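Local structure of lipopolysaccharide core heptose(I) kinase WaaP (Pseudomonas aeruginosa, 6DFL) at residues W79-R84 against H190-R195; R83-A88 against A157-R162; A95-E100 against H109-T114; P137-A142 against V177-F182. The protein phosphorylates the first heptose of the lipopolysaccharide inner core, using ATP and magnesium, and also acts as a protein-tyrosine kinase that autophosphorylates. All blocks are in the same frame, centred on the assembly; numbering follows the deposited sequence.

Interaction 1. Residues W79-R84 against H190-R195; sequences WQAIRR and HRAQTR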
# COMPACT_ATOMS: atom_id res chain seq x y z
N TRP A 79 -10.23 16.46 -2.48
CA TRP A 79 -11.63 16.20 -2.81
C TRP A 79 -11.76 15.38 -4.09
O TRP A 79 -12.60 14.48 -4.16
CB TRP A 79 -12.41 17.50 -2.94
CG TRP A 79 -13.73 17.36 -3.65
CD1 TRP A 79 -14.00 17.66 -4.95
CD2 TRP A 79 -14.98 16.89 -3.08
NE1 TRP A 79 -15.34 17.42 -5.23
CE2 TRP A 79 -15.95 16.95 -4.10
CE3 TRP A 79 -15.36 16.43 -1.81
CZ2 TRP A 79 -17.27 16.56 -3.90
CZ3 TRP A 79 -16.68 16.05 -1.62
CH2 TRP A 79 -17.61 16.11 -2.66
N GLN A 80 -10.94 15.69 -5.10
CA GLN A 80 -11.01 14.99 -6.38
C GLN A 80 -10.38 13.61 -6.28
O GLN A 80 -10.82 12.66 -6.96
CB GLN A 80 -10.36 15.83 -7.47
CG GLN A 80 -11.21 16.96 -8.03
CD GLN A 80 -10.41 17.89 -8.94
OE1 GLN A 80 -9.23 17.66 -9.20
NE2 GLN A 80 -11.06 18.95 -9.42
N ALA A 81 -9.33 13.45 -5.46
CA ALA A 81 -8.79 12.11 -5.23
C ALA A 81 -9.82 11.23 -4.55
O ALA A 81 -10.08 10.10 -4.98
CB ALA A 81 -7.52 12.16 -4.40
N ILE A 82 -10.42 11.74 -3.48
CA ILE A 82 -11.45 10.97 -2.78
C ILE A 82 -12.57 10.61 -3.72
O ILE A 82 -13.08 9.49 -3.71
CB ILE A 82 -11.97 11.76 -1.57
CG1 ILE A 82 -10.86 11.88 -0.52
CG2 ILE A 82 -13.23 11.11 -1.01
CD1 ILE A 82 -11.35 12.56 0.71
N ARG A 83 -12.96 11.54 -4.59
CA ARG A 83 -14.08 11.26 -5.47
C ARG A 83 -13.70 10.23 -6.53
O ARG A 83 -14.48 9.32 -6.83
CB ARG A 83 -14.59 12.55 -6.10
CG ARG A 83 -15.31 13.43 -5.08
CD ARG A 83 -16.82 13.39 -5.24
NE ARG A 83 -17.22 14.42 -6.20
CZ ARG A 83 -18.48 14.80 -6.43
NH1 ARG A 83 -19.48 14.24 -5.75
NH2 ARG A 83 -18.73 15.75 -7.33
N ARG A 84 -12.49 10.34 -7.10
CA ARG A 84 -12.08 9.34 -8.07
C ARG A 84 -11.90 7.98 -7.42
O ARG A 84 -12.30 6.97 -8.00
CB ARG A 84 -10.78 9.75 -8.78
CG ARG A 84 -10.27 8.68 -9.77
CD ARG A 84 -10.94 8.76 -11.19
NE ARG A 84 -10.35 9.88 -11.96
CZ ARG A 84 -11.01 10.99 -12.26
NH1 ARG A 84 -12.29 11.09 -11.89
NH2 ARG A 84 -10.42 12.00 -12.92
N HIS A 190 -4.06 14.93 0.74
CA HIS A 190 -4.16 16.39 0.71
C HIS A 190 -3.39 16.99 -0.46
O HIS A 190 -3.78 18.05 -0.96
CB HIS A 190 -3.69 16.98 2.05
CG HIS A 190 -2.20 16.99 2.19
ND1 HIS A 190 -1.47 15.85 2.43
CD2 HIS A 190 -1.31 17.99 2.07
CE1 HIS A 190 -0.19 16.14 2.46
NE2 HIS A 190 -0.06 17.44 2.25
N ARG A 191 -2.34 16.31 -0.92
CA ARG A 191 -1.56 16.64 -2.11
C ARG A 191 -1.82 15.71 -3.31
O ARG A 191 -1.04 15.73 -4.26
CB ARG A 191 -0.06 16.54 -1.82
CG ARG A 191 0.50 17.54 -0.88
CD ARG A 191 1.99 17.66 -1.13
NE ARG A 191 2.73 16.45 -0.79
CZ ARG A 191 4.01 16.26 -1.09
NH1 ARG A 191 4.68 17.19 -1.76
NH2 ARG A 191 4.61 15.13 -0.73
N ALA A 192 -2.85 14.87 -3.26
CA ALA A 192 -3.05 13.92 -4.34
C ALA A 192 -3.46 14.62 -5.62
O ALA A 192 -4.28 15.55 -5.63
CB ALA A 192 -4.12 12.88 -3.96
N GLN A 193 -2.91 14.12 -6.73
CA GLN A 193 -3.22 14.62 -8.06
C GLN A 193 -4.11 13.63 -8.81
O GLN A 193 -3.80 12.42 -8.89
CB GLN A 193 -1.94 14.87 -8.83
CG GLN A 193 -1.07 15.85 -8.13
CD GLN A 193 0.23 16.01 -8.84
OE1 GLN A 193 0.68 15.10 -9.56
NE2 GLN A 193 0.86 17.17 -8.65
N THR A 194 -5.18 14.16 -9.39
CA THR A 194 -6.19 13.37 -10.06
C THR A 194 -6.24 13.75 -11.52
O THR A 194 -6.49 14.92 -11.85
CB THR A 194 -7.55 13.62 -9.43
OG1 THR A 194 -7.44 13.41 -8.02
CG2 THR A 194 -8.61 12.70 -10.03
N ARG A 195 -6.02 12.76 -12.38
CA ARG A 195 -6.05 12.95 -13.82
C ARG A 195 -6.85 11.82 -14.43
O ARG A 195 -7.34 10.93 -13.72
CB ARG A 195 -4.64 12.99 -14.41
CG ARG A 195 -3.72 14.00 -13.78
CD ARG A 195 -2.31 13.75 -14.27
NE ARG A 195 -1.41 14.81 -13.84
CZ ARG A 195 -0.60 14.74 -12.79
NH1 ARG A 195 -0.59 13.65 -12.03
NH2 ARG A 195 0.20 15.77 -12.50

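Interaction 2. Residues R83-A88 against A157-R162; sequences RRLHEA and AGVNHR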
# COMPACT_ATOMS: atom_id res chain seq x y z
N ARG A 83 -12.96 11.54 -4.59
CA ARG A 83 -14.08 11.26 -5.47
C ARG A 83 -13.70 10.23 -6.53
O ARG A 83 -14.48 9.32 -6.83
CB ARG A 83 -14.59 12.55 -6.10
CG ARG A 83 -15.31 13.43 -5.08
CD ARG A 83 -16.82 13.39 -5.24
NE ARG A 83 -17.22 14.42 -6.20
CZ ARG A 83 -18.48 14.80 -6.43
NH1 ARG A 83 -19.48 14.24 -5.75
NH2 ARG A 83 -18.73 15.75 -7.33
N ARG A 84 -12.49 10.34 -7.10
CA ARG A 84 -12.08 9.34 -8.07
C ARG A 84 -11.90 7.98 -7.42
O ARG A 84 -12.30 6.97 -8.00
CB ARG A 84 -10.78 9.75 -8.78
CG ARG A 84 -10.27 8.68 -9.77
CD ARG A 84 -10.94 8.76 -11.19
NE ARG A 84 -10.35 9.88 -11.96
CZ ARG A 84 -11.01 10.99 -12.26
NH1 ARG A 84 -12.29 11.09 -11.89
NH2 ARG A 84 -10.42 12.00 -12.92
N LEU A 85 -11.31 7.93 -6.22
CA LEU A 85 -11.10 6.63 -5.58
C LEU A 85 -12.41 5.94 -5.27
O LEU A 85 -12.48 4.70 -5.29
CB LEU A 85 -10.28 6.78 -4.32
CG LEU A 85 -8.80 7.05 -4.55
CD1 LEU A 85 -8.05 6.86 -3.25
CD2 LEU A 85 -8.26 6.15 -5.65
N HIS A 86 -13.46 6.70 -4.95
CA HIS A 86 -14.77 6.11 -4.72
C HIS A 86 -15.33 5.52 -6.02
O HIS A 86 -15.83 4.39 -6.03
CB HIS A 86 -15.72 7.15 -4.13
CG HIS A 86 -15.55 7.34 -2.64
ND1 HIS A 86 -16.47 6.88 -1.72
CD2 HIS A 86 -14.58 7.94 -1.92
CE1 HIS A 86 -16.07 7.18 -0.50
NE2 HIS A 86 -14.92 7.82 -0.59
N GLU A 87 -15.24 6.27 -7.12
CA GLU A 87 -15.60 5.72 -8.42
C GLU A 87 -14.88 4.40 -8.68
O GLU A 87 -15.50 3.41 -9.10
CB GLU A 87 -15.29 6.73 -9.53
CG GLU A 87 -16.13 8.01 -9.48
CD GLU A 87 -15.59 9.11 -10.36
OE1 GLU A 87 -14.93 8.80 -11.40
OE2 GLU A 87 -15.79 10.30 -10.00
N ALA A 88 -13.58 4.35 -8.41
CA ALA A 88 -12.74 3.20 -8.74
C ALA A 88 -12.81 2.08 -7.71
O ALA A 88 -12.11 1.07 -7.87
CB ALA A 88 -11.29 3.63 -8.92
N ALA A 157 -6.49 4.41 -11.77
CA ALA A 157 -7.69 5.22 -11.83
C ALA A 157 -7.35 6.69 -12.02
O ALA A 157 -8.26 7.52 -12.03
CB ALA A 157 -8.56 5.00 -10.59
N GLY A 158 -6.07 7.02 -12.23
CA GLY A 158 -5.66 8.39 -12.49
C GLY A 158 -5.23 9.21 -11.28
O GLY A 158 -5.03 10.43 -11.41
N VAL A 159 -5.06 8.57 -10.12
CA VAL A 159 -4.69 9.25 -8.88
C VAL A 159 -3.30 8.82 -8.49
O VAL A 159 -3.05 7.62 -8.32
CB VAL A 159 -5.68 8.95 -7.75
CG1 VAL A 159 -5.12 9.46 -6.44
CG2 VAL A 159 -7.00 9.58 -8.04
N ASN A 160 -2.39 9.77 -8.32
CA ASN A 160 -1.13 9.51 -7.64
C ASN A 160 -1.15 10.19 -6.26
O ASN A 160 -1.63 11.32 -6.10
CB ASN A 160 0.08 9.96 -8.46
CG ASN A 160 0.12 11.45 -8.70
OD1 ASN A 160 -0.67 11.96 -9.49
ND2 ASN A 160 1.04 12.17 -8.02
N HIS A 161 -0.64 9.47 -5.27
CA HIS A 161 -0.86 9.88 -3.89
C HIS A 161 -0.05 11.12 -3.54
O HIS A 161 -0.62 12.11 -3.10
CB HIS A 161 -0.50 8.76 -2.94
CG HIS A 161 -1.07 8.94 -1.59
ND1 HIS A 161 -1.92 8.03 -1.01
CD2 HIS A 161 -0.96 9.97 -0.71
CE1 HIS A 161 -2.28 8.47 0.19
NE2 HIS A 161 -1.72 9.65 0.39
N ARG A 162 1.27 11.05 -3.74
CA ARG A 162 2.27 12.07 -3.44
C ARG A 162 2.77 11.96 -2.01
O ARG A 162 3.87 12.40 -1.71
CB ARG A 162 1.77 13.48 -3.72
CG ARG A 162 1.75 13.80 -5.16
CD ARG A 162 1.86 15.26 -5.38
NE ARG A 162 3.26 15.69 -5.33
CZ ARG A 162 3.66 16.93 -5.58
NH1 ARG A 162 2.76 17.86 -5.88
NH2 ARG A 162 4.95 17.23 -5.55

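Interaction 3. Residues A95-E100 against H109-T114; sequences AVAYGE and HSFIVT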
# COMPACT_ATOMS: atom_id res chain seq x y z
N ALA A 95 -16.02 12.03 2.32
CA ALA A 95 -16.02 13.48 2.44
C ALA A 95 -17.46 13.96 2.61
O ALA A 95 -18.30 13.73 1.74
CB ALA A 95 -15.41 14.12 1.20
N VAL A 96 -17.73 14.61 3.74
CA VAL A 96 -19.08 15.08 4.03
C VAL A 96 -19.26 16.57 3.77
O VAL A 96 -20.41 17.05 3.77
CB VAL A 96 -19.48 14.76 5.48
CG1 VAL A 96 -19.70 13.27 5.65
CG2 VAL A 96 -18.41 15.26 6.46
N ALA A 97 -18.19 17.31 3.52
CA ALA A 97 -18.33 18.73 3.22
C ALA A 97 -17.09 19.22 2.49
O ALA A 97 -15.97 18.82 2.82
CB ALA A 97 -18.56 19.55 4.50
N TYR A 98 -17.30 20.11 1.52
CA TYR A 98 -16.24 20.61 0.67
C TYR A 98 -16.66 21.98 0.16
O TYR A 98 -17.85 22.20 -0.09
CB TYR A 98 -15.97 19.65 -0.50
CG TYR A 98 -15.19 20.25 -1.65
CD1 TYR A 98 -13.85 20.52 -1.53
CD2 TYR A 98 -15.80 20.53 -2.87
CE1 TYR A 98 -13.13 21.05 -2.55
CE2 TYR A 98 -15.08 21.07 -3.92
CZ TYR A 98 -13.73 21.33 -3.74
OH TYR A 98 -12.99 21.86 -4.77
N GLY A 99 -15.71 22.89 0.01
CA GLY A 99 -16.05 24.21 -0.50
C GLY A 99 -14.86 24.93 -1.06
O GLY A 99 -13.73 24.78 -0.58
N GLU A 100 -15.11 25.74 -2.10
CA GLU A 100 -14.14 26.68 -2.65
C GLU A 100 -14.85 27.97 -3.01
O GLU A 100 -15.92 27.93 -3.63
CB GLU A 100 -13.48 26.15 -3.92
CG GLU A 100 -12.43 25.10 -3.78
CD GLU A 100 -12.00 24.62 -5.16
OE1 GLU A 100 -12.05 25.45 -6.09
OE2 GLU A 100 -11.67 23.43 -5.33
N HIS A 109 -10.38 30.48 -0.86
CA HIS A 109 -10.66 30.00 0.49
C HIS A 109 -11.37 28.65 0.35
O HIS A 109 -12.46 28.58 -0.22
CB HIS A 109 -11.53 31.00 1.26
CG HIS A 109 -11.96 30.54 2.62
ND1 HIS A 109 -13.09 31.02 3.25
CD2 HIS A 109 -11.40 29.66 3.49
CE1 HIS A 109 -13.22 30.45 4.43
NE2 HIS A 109 -12.21 29.62 4.60
N SER A 110 -10.77 27.58 0.87
CA SER A 110 -11.40 26.28 0.72
C SER A 110 -11.44 25.52 2.03
O SER A 110 -10.73 25.82 2.98
CB SER A 110 -10.71 25.42 -0.34
OG SER A 110 -9.51 24.86 0.18
N PHE A 111 -12.26 24.48 2.04
CA PHE A 111 -12.36 23.58 3.17
C PHE A 111 -12.82 22.22 2.69
O PHE A 111 -13.49 22.09 1.65
CB PHE A 111 -13.32 24.12 4.23
CG PHE A 111 -14.77 24.10 3.81
CD1 PHE A 111 -15.57 22.99 4.08
CD2 PHE A 111 -15.33 25.18 3.15
CE1 PHE A 111 -16.91 22.95 3.69
CE2 PHE A 111 -16.66 25.16 2.77
CZ PHE A 111 -17.45 24.04 3.03
N ILE A 112 -12.48 21.20 3.46
CA ILE A 112 -13.02 19.87 3.26
C ILE A 112 -13.05 19.16 4.60
O ILE A 112 -12.07 19.17 5.34
CB ILE A 112 -12.21 19.07 2.21
CG1 ILE A 112 -12.77 17.67 2.03
CG2 ILE A 112 -10.73 19.01 2.57
CD1 ILE A 112 -12.01 16.89 0.96
N VAL A 113 -14.18 18.51 4.89
CA VAL A 113 -14.37 17.74 6.11
C VAL A 113 -14.56 16.27 5.74
O VAL A 113 -15.50 15.94 5.01
CB VAL A 113 -15.59 18.25 6.89
CG1 VAL A 113 -15.72 17.46 8.17
CG2 VAL A 113 -15.46 19.74 7.13
N THR A 114 -13.69 15.40 6.27
CA THR A 114 -13.74 13.96 6.07
C THR A 114 -14.14 13.26 7.35
O THR A 114 -13.74 13.66 8.45
CB THR A 114 -12.38 13.41 5.62
OG1 THR A 114 -11.40 13.64 6.65
CG2 THR A 114 -11.92 14.08 4.33

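Interaction 4. Residues P137-A142 against V177-F182; sequences PRLKRA and VSADDF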
# COMPACT_ATOMS: atom_id res chain seq x y z
N PRO A 137 3.35 -15.44 8.36
CA PRO A 137 3.72 -15.16 6.96
C PRO A 137 2.53 -14.86 6.07
O PRO A 137 2.57 -13.90 5.30
CB PRO A 137 4.44 -16.45 6.53
CG PRO A 137 4.97 -17.01 7.81
CD PRO A 137 3.93 -16.70 8.85
N ARG A 138 1.44 -15.62 6.19
CA ARG A 138 0.32 -15.41 5.27
C ARG A 138 -0.33 -14.05 5.52
O ARG A 138 -0.68 -13.34 4.57
CB ARG A 138 -0.69 -16.54 5.39
CG ARG A 138 -0.99 -17.20 4.05
CD ARG A 138 -1.91 -18.42 4.16
NE ARG A 138 -3.31 -18.03 4.36
CZ ARG A 138 -3.94 -18.12 5.53
NH1 ARG A 138 -5.21 -17.74 5.62
NH2 ARG A 138 -3.31 -18.60 6.59
N LEU A 139 -0.50 -13.67 6.79
CA LEU A 139 -0.99 -12.32 7.08
C LEU A 139 -0.08 -11.27 6.44
O LEU A 139 -0.56 -10.32 5.81
CB LEU A 139 -1.07 -12.08 8.58
CG LEU A 139 -1.59 -10.67 8.85
CD1 LEU A 139 -2.94 -10.49 8.17
CD2 LEU A 139 -1.71 -10.42 10.34
N LYS A 140 1.22 -11.44 6.59
CA LYS A 140 2.17 -10.49 6.03
C LYS A 140 1.95 -10.34 4.53
O LYS A 140 1.68 -9.25 4.03
CB LYS A 140 3.59 -10.95 6.34
CG LYS A 140 4.67 -10.02 5.85
CD LYS A 140 6.00 -10.66 6.12
CE LYS A 140 7.12 -9.76 5.68
NZ LYS A 140 8.37 -10.56 5.65
N ARG A 141 2.02 -11.46 3.80
CA ARG A 141 1.92 -11.39 2.34
C ARG A 141 0.56 -10.86 1.89
O ARG A 141 0.47 -10.09 0.94
CB ARG A 141 2.21 -12.77 1.76
CG ARG A 141 3.66 -13.22 1.99
CD ARG A 141 3.93 -14.55 1.28
NE ARG A 141 3.67 -15.72 2.12
CZ ARG A 141 4.61 -16.43 2.73
NH1 ARG A 141 5.90 -16.09 2.60
NH2 ARG A 141 4.27 -17.48 3.46
N ALA A 142 -0.51 -11.21 2.61
CA ALA A 142 -1.81 -10.65 2.26
C ALA A 142 -1.82 -9.13 2.39
O ALA A 142 -2.44 -8.45 1.56
CB ALA A 142 -2.89 -11.27 3.15
N VAL A 177 -8.34 -9.35 12.89
CA VAL A 177 -7.62 -9.31 11.62
C VAL A 177 -6.96 -10.67 11.40
O VAL A 177 -6.24 -11.16 12.28
CB VAL A 177 -6.59 -8.17 11.62
CG1 VAL A 177 -5.70 -8.26 10.40
CG2 VAL A 177 -7.30 -6.83 11.67
N SER A 178 -7.19 -11.26 10.22
CA SER A 178 -6.51 -12.48 9.80
C SER A 178 -6.12 -12.34 8.34
O SER A 178 -6.50 -11.39 7.66
CB SER A 178 -7.40 -13.71 9.96
OG SER A 178 -8.06 -13.97 8.73
N ALA A 179 -5.37 -13.33 7.84
CA ALA A 179 -4.93 -13.28 6.45
C ALA A 179 -6.10 -13.41 5.48
O ALA A 179 -5.98 -13.03 4.31
CB ALA A 179 -3.90 -14.38 6.17
N ASP A 180 -7.22 -13.95 5.94
CA ASP A 180 -8.35 -14.19 5.05
C ASP A 180 -9.38 -13.09 5.12
O ASP A 180 -10.23 -13.00 4.23
CB ASP A 180 -9.00 -15.54 5.36
CG ASP A 180 -8.05 -16.69 5.15
OD1 ASP A 180 -7.40 -16.71 4.08
OD2 ASP A 180 -7.91 -17.54 6.05
N ASP A 181 -9.30 -12.25 6.14
CA ASP A 181 -10.32 -11.25 6.38
C ASP A 181 -9.67 -10.03 7.04
O ASP A 181 -9.30 -10.08 8.22
CB ASP A 181 -11.42 -11.84 7.25
CG ASP A 181 -12.69 -11.05 7.17
OD1 ASP A 181 -13.32 -11.05 6.09
OD2 ASP A 181 -13.06 -10.41 8.20
N PHE A 182 -9.52 -8.96 6.25
CA PHE A 182 -9.05 -7.66 6.71
C PHE A 182 -9.32 -6.64 5.61
O PHE A 182 -9.30 -6.98 4.42
CB PHE A 182 -7.56 -7.67 7.05
CG PHE A 182 -6.66 -7.90 5.87
CD1 PHE A 182 -6.28 -9.18 5.51
CD2 PHE A 182 -6.19 -6.83 5.12
CE1 PHE A 182 -5.44 -9.41 4.42
CE2 PHE A 182 -5.35 -7.05 4.02
CZ PHE A 182 -4.97 -8.34 3.67

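Interaction 1. Residues W79-R84 against H190-R195
This contact sets helix 76-87, which probably corresponds to the αC helix of the protein kinase fold, against the segment just after Asp188, which probably holds the place of the DFG aspartate. Thr194 has the most surface buried here. OG1 is anti to the carbonyl carbon (chi1 -52°) and points at the helix backbone, 3.2 Å from Ala81 N. The angle is poor, so this is a close approach and not a hydrogen bond. CG2 is anti to the backbone N and lies over one face of the Arg84 guanidinium, 3.3 Å above its plane and offset toward the rim. Arg84 reaches this place with CG anti to its own N and a chain bent at chi2 and chi3. Its NH2 then makes a weak hydrogen bond to Arg195 O at 3.4 Å, fairly straight at 160°, with the oxygen near the guanidinium plane. The cation is thus met on a face by a methyl and at its edge by a carbonyl. One turn back along the helix, Ala81 CB meets Ala192 CB tip to tip at 3.5 Å. Gln80 touches Thr194 OG1 with its CB, at 3.8 Å, and its backbone C. Strand 193-194 pairs with the antiparallel strand 159-160. Trp79 turns from the contact and packs against the N-lobe sheet, stacking on Tyr98. Helix 76-87 therefore lies between that sheet and strand 193-194.

Interaction 2. Residues R83-A88 against A157-R162
Ala157, Arg84 and Val159 bury the most surface in this contact. Ala157 is the first residue past helix 137-156. Its carbonyl O points at the aliphatic stem of Arg84, 3.2 Å from Arg84 CG and 3.1 Å from Arg84 CD. The same oxygen lies at the edge of the guanidinium, in its plane, so one carbonyl sits beside both the stem and the cation. NH1 of Arg84 also makes a long, weak ion pair with Glu87 on the same helix. Val159 has CG2 anti to the carbonyl carbon, and this methyl rests on Arg84 CG at 3.8 Å. The two side chains run antiparallel where they pass. Deeper in, Leu85 CD2 comes 4.3 Å from Val159 CB, and Met154 of helix 137-156 packs on both. At the other end the methyls Ala88 CB and Ala157 CB meet at 3.5 Å. Gly158 takes a positive phi of 93°, which glycine readily adopts. It is the C-prime residue of a Schellman motif in which Val159 N bonds back to Met154 O. The turn leads directly into strand 159-160 and then His161, Arg162 and Asp163, an HRD-type catalytic-loop motif with Asp163 the probable catalytic residue. As in protein kinases, the end of the probable αC helix and the start of the αC-β4 loop pack on the end of the αE-like helix, joining the two lobes.

Interaction 3. Residues A95-E100 against H109-T114
The Phe111 ring forms the apolar centre by folding back across the neighbouring strand. Its CG occupies the crowded position between the backbone N and carbonyl carbon (chi1 70°), which lays the ring directly on the Gly99 backbone. Gly99 CA makes a CH-pi contact 3.9 Å from the ring centroid, and Gly99 N lies above the ring centre. Ala97 CB touches the ring edge at CE1, 3.9 Å away, and also packs on Val113 CB at 4.0 Å. On the other face of the sheet, Ile112 CB meets the edge of the Tyr98 ring, while Trp79 of helix 76-87 stacks on that tyrosine. Among the backbone bonds, Val113 N to Ala97 O is the straightest, 2.8 Å at 166°, and Gly99 and Phe111 exchange bonds in both directions. Val113 O accepts from Val96 N at 2.9 Å, nearly along the C=O axis, and weakly from Ala97 N. At one end Glu100 forms a salt bridge with Arg76 and Ser110 OG bonds to Ala75 N; at the other, Thr114 OG1 bonds to Lys51 NZ. The whole is an antiparallel beta hairpin, probably β4-β5, with a classic bulge at Val96 and Ala97, inside the five-stranded N-lobe sheet of the kinase fold.

Interaction 4. Residues P137-A142 against V177-F182
A salt bridge between Arg138 and Asp180 leads this surface contact in the C-lobe of the kinase fold. It joins the start of helix 137-156, probably the αE equivalent, to the loop between strands 169-172 and 184-186. One nitrogen takes both carboxylate oxygens: Arg138 NH1 is 2.7 Å from Asp180 OD2 and makes a weak hydrogen bond of 2.9 Å to Asp180 OD1. The guanidinium and carboxylate planes are turned 35° apart. The loop is shaped by an ST turn, in which Asp180 N donates to Ser178 OG at 2.9 Å. Ala179 CB lies over one face of the Arg138 guanidinium, 3.6 Å above the plane, and 3.5 Å from Leu139 N. Leu139 has CG anti to its N, and its CD1 reaches the backbone of Ser178 and, more loosely, Val177 CG1. On a different side, Lys140 forms a salt bridge and Arg141 a hydrogen bond to another protein chain, probably an acyl carrier protein. Phe182 closes the far end, with its CG in the crowded position (chi1 66°). Its ring tip packs tightly on Ala142 CB, 3.4 Å from CE1, and Ala142 O lies at the ring edge, 3.3 Å from CZ.

Overall arrangement
Interactions 1 and 2 form one layer, with centres 6 Å apart. They share Arg84 and helix 76-87, and their partner strands 193-194 and 159-160 pair through Arg195 N and Gly158 O at 2.7 Å. Asp163, the probable catalytic residue, lies close by: its side chain is about 7 Å from that of Ala192 and about 11 Å from that of Val159. Interaction 3 lies on the sheet side of the same helix, its centre 13 Å from that of interaction 1, and meets it mainly through Trp79. Interaction 4 stands apart, about 15 Å from interaction 2 at the nearest atoms. Helix 137-156 connects those two. The Phe182 side chain is about 9 Å from the bound acyl-phosphopantetheine ligand.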